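Local coordinates for UPF0237 protein SP_0238 (Streptococcus pneumoniae, PDB 1ZPV) that is of unknown function but forms a homodimer with the ACT fold, which in many relatives is a small regulatory domain that binds amino acids, at residues C[5-10]-C[48-53]; C[11-16]-C[41-46]; C[27-32]-C[63-68]. One frame throughout, in Å; residues are numbered along the deposited sequence.

Contact 1: C[5-10]-C[48-53]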
# COMPACT_ATOMS: atom_id res chain seq x y z
N LYS C 5 6.01 -7.49 -20.64
CA LYS C 5 6.35 -6.85 -19.36
C LYS C 5 5.21 -7.10 -18.41
O LYS C 5 4.04 -7.10 -18.84
CB LYS C 5 6.55 -5.34 -19.53
CG LYS C 5 7.25 -4.65 -18.36
CD LYS C 5 7.90 -3.32 -18.77
CE LYS C 5 9.33 -3.48 -19.29
NZ LYS C 5 10.29 -4.09 -18.28
N ALA C 6 5.53 -7.29 -17.12
CA ALA C 6 4.55 -7.60 -16.10
C ALA C 6 4.96 -7.13 -14.73
O ALA C 6 6.14 -6.93 -14.46
CB ALA C 6 4.27 -9.12 -16.05
N ILE C 7 3.99 -7.03 -13.83
CA ILE C 7 4.25 -6.68 -12.44
C ILE C 7 3.78 -7.86 -11.60
O ILE C 7 2.65 -8.30 -11.73
CB ILE C 7 3.50 -5.38 -12.02
CG1 ILE C 7 3.93 -4.19 -12.91
CG2 ILE C 7 3.81 -5.05 -10.56
CD1 ILE C 7 3.12 -4.05 -14.21
N ILE C 8 4.69 -8.39 -10.77
CA ILE C 8 4.41 -9.54 -9.93
C ILE C 8 4.33 -9.05 -8.49
O ILE C 8 5.19 -8.29 -8.01
CB ILE C 8 5.52 -10.61 -10.04
CG1 ILE C 8 5.62 -11.14 -11.47
CG2 ILE C 8 5.34 -11.75 -8.96
CD1 ILE C 8 6.75 -12.27 -11.69
N THR C 9 3.32 -9.51 -7.79
CA THR C 9 3.19 -9.10 -6.41
C THR C 9 3.03 -10.34 -5.55
O THR C 9 2.39 -11.34 -5.95
CB THR C 9 2.04 -8.08 -6.21
OG1 THR C 9 0.83 -8.64 -6.66
CG2 THR C 9 2.26 -6.84 -7.05
N VAL C 10 3.64 -10.29 -4.38
CA VAL C 10 3.70 -11.44 -3.50
C VAL C 10 3.34 -11.03 -2.08
O VAL C 10 3.81 -9.98 -1.59
CB VAL C 10 5.15 -12.06 -3.48
CG1 VAL C 10 5.21 -13.24 -2.51
CG2 VAL C 10 5.62 -12.44 -4.90
N MSE C 48 7.51 -7.02 -4.59
CA MSE C 48 6.98 -6.71 -5.89
C MSE C 48 8.13 -6.70 -6.87
O MSE C 48 9.26 -6.32 -6.50
CB MSE C 48 6.22 -5.40 -5.84
CG MSE C 48 4.90 -5.53 -5.07
SE MSE C 48 3.77 -3.98 -5.21
CE MSE C 48 2.10 -4.70 -4.85
N ALA C 49 7.87 -7.16 -8.09
CA ALA C 49 8.90 -7.23 -9.12
C ALA C 49 8.30 -6.89 -10.47
O ALA C 49 7.16 -7.25 -10.77
CB ALA C 49 9.56 -8.61 -9.19
N VAL C 50 9.08 -6.19 -11.26
CA VAL C 50 8.71 -5.90 -12.64
C VAL C 50 9.63 -6.78 -13.44
O VAL C 50 10.85 -6.73 -13.28
CB VAL C 50 8.89 -4.40 -13.01
CG1 VAL C 50 8.82 -4.19 -14.57
CG2 VAL C 50 7.82 -3.54 -12.34
N VAL C 51 9.01 -7.57 -14.31
CA VAL C 51 9.71 -8.59 -15.07
C VAL C 51 9.42 -8.36 -16.56
O VAL C 51 8.43 -7.69 -16.92
CB VAL C 51 9.28 -10.03 -14.58
CG1 VAL C 51 9.68 -10.22 -13.05
CG2 VAL C 51 7.76 -10.26 -14.81
N SER C 52 10.29 -8.87 -17.41
CA SER C 52 10.09 -8.74 -18.87
C SER C 52 10.75 -9.89 -19.62
O SER C 52 11.59 -10.64 -19.06
CB SER C 52 10.66 -7.39 -19.36
OG SER C 52 12.07 -7.36 -19.19
N SER C 53 10.34 -10.03 -20.87
CA SER C 53 10.94 -10.99 -21.79
C SER C 53 11.00 -10.35 -23.16
O SER C 53 10.15 -9.53 -23.50
CB SER C 53 10.09 -12.25 -21.87
OG SER C 53 10.69 -13.23 -22.73
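A49 O is the best-held polar atom: two contacts grip it, as elsewhere in the ladder, but its hydrogen bond is the shortest and straightest. The amide of I8 meets it at 2.7 Å (I8 N to A49 O), nearly straight at 177° and almost along the C=O axis. The CA-H of I7 adds the second grip, with I7 CA 3.4 Å from A49 O. Three more backbone bonds complete the ladder: A49 N to I8 O, V51 N to A6 O and A6 N to V51 O. I8 and A49, and A6 and V51, are the hydrogen-bonded antiparallel pairs.

On the face carrying A6, I8 and V51, I8 CD1 reaches across V51 at about a right angle, 3.8 Å from V51 CG1. On the other face I7 and V50 lie side by side, with I7 CG1 4.0 Å from V50 CG2. The K5 chain folds back at chi3 and chi4 over S52, and its NZ forms a salt bridge with D34.

These are central strands of the ACT sheet. Strands 75-81 and 32-41 flank them. Helices 18-28 and 59-72 cover I8 through I26 and F66, while I7 and V50 face the second subunit.

Contact 2: C[11-16]-C[41-46]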
# COMPACT_ATOMS: atom_id res chain seq x y z
N VAL C 11 2.49 -11.84 -1.42
CA VAL C 11 2.06 -11.62 -0.05
C VAL C 11 2.09 -12.95 0.67
O VAL C 11 1.54 -13.96 0.16
CB VAL C 11 0.59 -11.10 0.08
CG1 VAL C 11 0.24 -10.81 1.59
CG2 VAL C 11 0.37 -9.88 -0.75
N GLY C 12 2.70 -12.95 1.85
CA GLY C 12 2.65 -14.10 2.73
C GLY C 12 2.93 -13.69 4.16
O GLY C 12 3.20 -12.52 4.43
N LYS C 13 2.94 -14.66 5.06
CA LYS C 13 3.13 -14.39 6.49
C LYS C 13 4.61 -14.25 6.88
O LYS C 13 4.96 -13.47 7.77
CB LYS C 13 2.53 -15.52 7.35
CG LYS C 13 1.03 -15.54 7.46
CD LYS C 13 0.41 -14.17 7.71
CE LYS C 13 0.60 -13.65 9.12
NZ LYS C 13 -0.03 -14.53 10.12
N ASP C 14 5.47 -15.03 6.22
CA ASP C 14 6.87 -15.16 6.64
C ASP C 14 7.77 -14.89 5.46
O ASP C 14 7.43 -15.23 4.32
CB ASP C 14 7.14 -16.55 7.17
CG ASP C 14 6.35 -16.86 8.43
OD1 ASP C 14 6.48 -16.12 9.44
OD2 ASP C 14 5.59 -17.86 8.41
N LYS C 15 8.90 -14.26 5.72
CA LYS C 15 9.79 -13.92 4.62
C LYS C 15 10.76 -15.05 4.31
O LYS C 15 11.38 -15.06 3.26
CB LYS C 15 10.56 -12.65 4.94
CG LYS C 15 11.52 -12.75 6.09
CD LYS C 15 12.42 -11.51 6.16
CE LYS C 15 12.83 -11.06 4.77
NZ LYS C 15 14.23 -10.54 4.74
N SER C 16 10.93 -15.98 5.26
CA SER C 16 11.93 -17.03 5.09
C SER C 16 11.81 -17.73 3.73
O SER C 16 10.76 -18.25 3.39
CB SER C 16 11.89 -18.05 6.23
OG SER C 16 12.97 -18.94 6.02
N LEU C 41 4.91 -5.59 5.95
CA LEU C 41 3.73 -4.73 5.92
C LEU C 41 2.79 -5.34 6.94
O LEU C 41 2.28 -6.44 6.73
CB LEU C 41 3.10 -4.72 4.52
CG LEU C 41 1.96 -3.75 4.20
CD1 LEU C 41 2.46 -2.35 4.09
CD2 LEU C 41 1.18 -4.22 2.94
N ASP C 42 2.58 -4.64 8.06
CA ASP C 42 1.84 -5.23 9.21
C ASP C 42 2.48 -6.61 9.52
O ASP C 42 3.69 -6.69 9.70
CB ASP C 42 0.32 -5.27 8.92
CG ASP C 42 -0.53 -5.62 10.15
OD1 ASP C 42 -0.67 -4.77 11.05
OD2 ASP C 42 -1.05 -6.74 10.23
N GLU C 43 1.72 -7.70 9.56
CA GLU C 43 2.28 -8.99 9.96
C GLU C 43 2.74 -9.84 8.75
O GLU C 43 3.04 -11.03 8.90
CB GLU C 43 1.23 -9.78 10.77
CG GLU C 43 -0.10 -10.01 10.02
CD GLU C 43 -1.08 -10.91 10.75
OE1 GLU C 43 -0.61 -11.81 11.48
OE2 GLU C 43 -2.33 -10.73 10.59
N TYR C 44 2.80 -9.21 7.58
CA TYR C 44 3.04 -9.91 6.30
C TYR C 44 4.37 -9.51 5.66
O TYR C 44 4.88 -8.42 5.91
CB TYR C 44 1.87 -9.62 5.34
CG TYR C 44 0.54 -9.92 5.97
CD1 TYR C 44 0.10 -11.22 6.15
CD2 TYR C 44 -0.26 -8.89 6.45
CE1 TYR C 44 -1.11 -11.49 6.78
CE2 TYR C 44 -1.44 -9.13 7.07
CZ TYR C 44 -1.87 -10.42 7.23
OH TYR C 44 -3.05 -10.59 7.85
N PHE C 45 4.94 -10.42 4.87
CA PHE C 45 6.09 -10.14 4.05
C PHE C 45 5.57 -9.93 2.65
O PHE C 45 4.75 -10.71 2.17
CB PHE C 45 7.09 -11.31 4.06
CG PHE C 45 8.26 -11.07 3.14
CD1 PHE C 45 9.18 -10.06 3.44
CD2 PHE C 45 8.41 -11.80 1.96
CE1 PHE C 45 10.25 -9.81 2.60
CE2 PHE C 45 9.53 -11.53 1.08
CZ PHE C 45 10.41 -10.54 1.40
N THR C 46 6.02 -8.87 2.00
CA THR C 46 5.54 -8.56 0.67
C THR C 46 6.71 -8.26 -0.28
O THR C 46 7.76 -7.79 0.15
CB THR C 46 4.61 -7.35 0.67
OG1 THR C 46 5.40 -6.16 0.84
CG2 THR C 46 3.56 -7.45 1.81
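F45, K13 and K15 have the most surface buried here. With CG anti to the backbone N (chi1 177°), the F45 ring is carried out to where K15 covers one face. K15 CB sits 3.5 Å from the F45 ring centroid and 21° off the normal, a CH-pi contact offset toward the CG-CD1 side of the rim. The K15 chain crosses the ring obliquely; K15 CE comes within 3.6 Å of F45 CE1 before the end leads away. I18 and V19 of helix 18-28 also pack on F45.

The F45 backbone pairs with G12. F45 N donates to G12 O at 2.8 Å, from above the carbonyl plane. G12 N returns a bond to F45 O at 3.1 Å, nearly along the C=O axis. This is the last hydrogen-bonded antiparallel pair between strands 4-12 and 44-53 of the ACT sheet. Beyond it 11-16 leaves the sheet as a loop, and the type II' turn from L41 to Y44 joins strand 32-41 to strand 44-53.

K13 starts away from the turn, but bends at chi2, chi3 and chi4 bring it back. Its CD comes 3.2 Å from Y44 CE1, with the two side chains pointing the same way. The ammonium then forms a salt bridge with E43, K13 NZ to E43 OE1 at 3.1 Å, though as a hydrogen bond it is weak. Its stronger partner is E86 of the second subunit. E43 CG lies over one face of the Y44 ring, toward the rim, and G12 O lies at the ring edge, in plane. E43 OE2 forms a salt bridge with K5 of the second subunit.

Contact 3: C[27-32]-C[63-68]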
# COMPACT_ATOMS: atom_id res chain seq x y z
N ALA C 27 13.61 -16.64 -12.93
CA ALA C 27 14.73 -17.07 -13.78
C ALA C 27 14.44 -18.42 -14.50
O ALA C 27 14.75 -18.55 -15.68
CB ALA C 27 16.02 -17.15 -12.96
N GLU C 28 13.81 -19.38 -13.82
CA GLU C 28 13.43 -20.67 -14.44
C GLU C 28 12.51 -20.47 -15.63
O GLU C 28 12.60 -21.15 -16.67
CB GLU C 28 12.79 -21.64 -13.42
CG GLU C 28 12.18 -22.94 -14.05
CD GLU C 28 10.89 -23.41 -13.33
OE1 GLU C 28 11.01 -24.20 -12.35
OE2 GLU C 28 9.77 -23.00 -13.71
N LEU C 29 11.62 -19.48 -15.51
CA LEU C 29 10.70 -19.13 -16.57
C LEU C 29 11.34 -18.29 -17.68
O LEU C 29 10.64 -17.90 -18.61
CB LEU C 29 9.50 -18.38 -15.98
CG LEU C 29 8.55 -19.28 -15.14
CD1 LEU C 29 7.64 -18.35 -14.39
CD2 LEU C 29 7.73 -20.33 -15.92
N GLY C 30 12.64 -18.02 -17.53
CA GLY C 30 13.44 -17.23 -18.47
C GLY C 30 13.04 -15.77 -18.53
O GLY C 30 13.22 -15.13 -19.58
N LEU C 31 12.52 -15.23 -17.42
CA LEU C 31 12.10 -13.82 -17.39
C LEU C 31 13.21 -12.96 -16.76
O LEU C 31 13.96 -13.43 -15.89
CB LEU C 31 10.77 -13.63 -16.67
CG LEU C 31 9.59 -14.50 -17.11
CD1 LEU C 31 8.43 -14.32 -16.13
CD2 LEU C 31 9.17 -14.15 -18.54
N ASN C 32 13.34 -11.73 -17.24
CA ASN C 32 14.24 -10.74 -16.60
C ASN C 32 13.61 -10.00 -15.41
O ASN C 32 12.46 -9.60 -15.50
CB ASN C 32 14.65 -9.68 -17.64
CG ASN C 32 15.27 -10.30 -18.84
OD1 ASN C 32 16.26 -11.03 -18.73
ND2 ASN C 32 14.69 -10.06 -20.01
N ARG C 63 -0.09 -16.96 -14.95
CA ARG C 63 -0.93 -16.69 -13.79
C ARG C 63 -1.11 -17.99 -13.03
O ARG C 63 -0.90 -18.04 -11.81
CB ARG C 63 -2.27 -16.07 -14.19
CG ARG C 63 -2.15 -14.66 -14.74
CD ARG C 63 -3.50 -13.97 -14.89
NE ARG C 63 -4.27 -14.46 -16.04
CZ ARG C 63 -5.21 -15.41 -15.97
NH1 ARG C 63 -5.49 -15.99 -14.81
NH2 ARG C 63 -5.87 -15.78 -17.07
N ASN C 64 -1.47 -19.05 -13.76
CA ASN C 64 -1.65 -20.36 -13.14
C ASN C 64 -0.37 -20.88 -12.51
O ASN C 64 -0.40 -21.41 -11.40
CB ASN C 64 -2.18 -21.39 -14.14
CG ASN C 64 -3.71 -21.31 -14.30
OD1 ASN C 64 -4.38 -20.53 -13.63
ND2 ASN C 64 -4.25 -22.11 -15.21
N GLU C 65 0.72 -20.78 -13.25
CA GLU C 65 2.02 -21.28 -12.78
C GLU C 65 2.53 -20.54 -11.54
O GLU C 65 3.02 -21.18 -10.59
CB GLU C 65 3.02 -21.22 -13.92
CG GLU C 65 4.39 -21.71 -13.56
CD GLU C 65 4.53 -23.23 -13.61
OE1 GLU C 65 3.52 -23.97 -13.75
OE2 GLU C 65 5.69 -23.66 -13.51
N PHE C 66 2.39 -19.21 -11.51
CA PHE C 66 2.80 -18.44 -10.33
C PHE C 66 1.94 -18.73 -9.09
O PHE C 66 2.46 -18.85 -7.99
CB PHE C 66 2.87 -16.94 -10.66
CG PHE C 66 4.21 -16.52 -11.26
CD1 PHE C 66 4.29 -16.03 -12.55
CD2 PHE C 66 5.37 -16.62 -10.53
CE1 PHE C 66 5.55 -15.62 -13.09
CE2 PHE C 66 6.61 -16.23 -11.04
CZ PHE C 66 6.71 -15.74 -12.31
N GLU C 67 0.64 -18.89 -9.29
CA GLU C 67 -0.26 -19.22 -8.20
C GLU C 67 0.07 -20.62 -7.66
O GLU C 67 0.12 -20.85 -6.45
CB GLU C 67 -1.72 -19.09 -8.66
CG GLU C 67 -2.74 -19.68 -7.69
CD GLU C 67 -4.16 -19.39 -8.11
OE1 GLU C 67 -4.64 -19.97 -9.12
OE2 GLU C 67 -4.81 -18.59 -7.40
N ALA C 68 0.31 -21.56 -8.56
CA ALA C 68 0.67 -22.91 -8.13
C ALA C 68 2.01 -22.92 -7.38
O ALA C 68 2.14 -23.60 -6.34
CB ALA C 68 0.71 -23.87 -9.33
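E28 is in the last turn of helix 18-28, and its side chain sets out toward helix 59-72. CG is anti to the backbone N, and a bend at chi2 turns the carboxylate toward E65. The two groups carry like charges, with E28 OE2 4.1 Å from E65 OE2. Their planes are 55° apart and the two glutamate chains meet nearly perpendicular. K25 forms a salt bridge with each of these oxygens, which would offset the repulsion.

L29 comes next and makes the main apolar contact. Its CG is anti to the carbonyl carbon (chi1 -70°), and the branch CD1 meets the tip of the F66 ring. L29 CD1 is 3.5 Å from F66 CZ and 3.7 Å from F66 CE1. L29 and F66 arrive from opposing sides and pass alongside. The other branch touches E65 more loosely, with L29 CD2 4.3 Å from E65 CG.

G30 ends the helix in a Schellman motif. Its phi is positive (67°), and its N bonds back to A27 O at 2.9 Å. This turn leads the chain from helix 18-28 toward strand 32-41. In the ACT fold the two helices pack on one side of the antiparallel sheet, and here the end of one meets the middle of the other.

L31 follows the turn and points back toward helix 59-72. Its CD1 lies at the edge of the F66 ring, near the ring plane, 4.4 Å from F66 CE1. L31 also packs on I26, M4 and S53. F66 also packs on I8 of strand 4-12 and on I77 and I79 of strand 75-81.

In the fold
Contacts 1 and 2 follow each other along strands 4-12 and 44-53, centres about 18 Å apart. They touch where V10 meets T46. In sequence, both segments of contact 2 lie between those of contact 1. Contact 3 joins the C-terminal end of helix 18-28 and the loop after it to helix 59-72. Its centre is about 10 Å from that of contact 1, and it meets the sheet through F66 on I8. Contacts 2 and 3 do not touch: centres about 20 Å, nearest atoms about 10 Å apart. The chain runs beta-alpha-beta-beta-alpha-beta, strand order 2-3-1-4, so contact 3 alternates with contact 1. One sheet face carries the helices; contacts 1 and 2 also meet the second subunit of the homodimer.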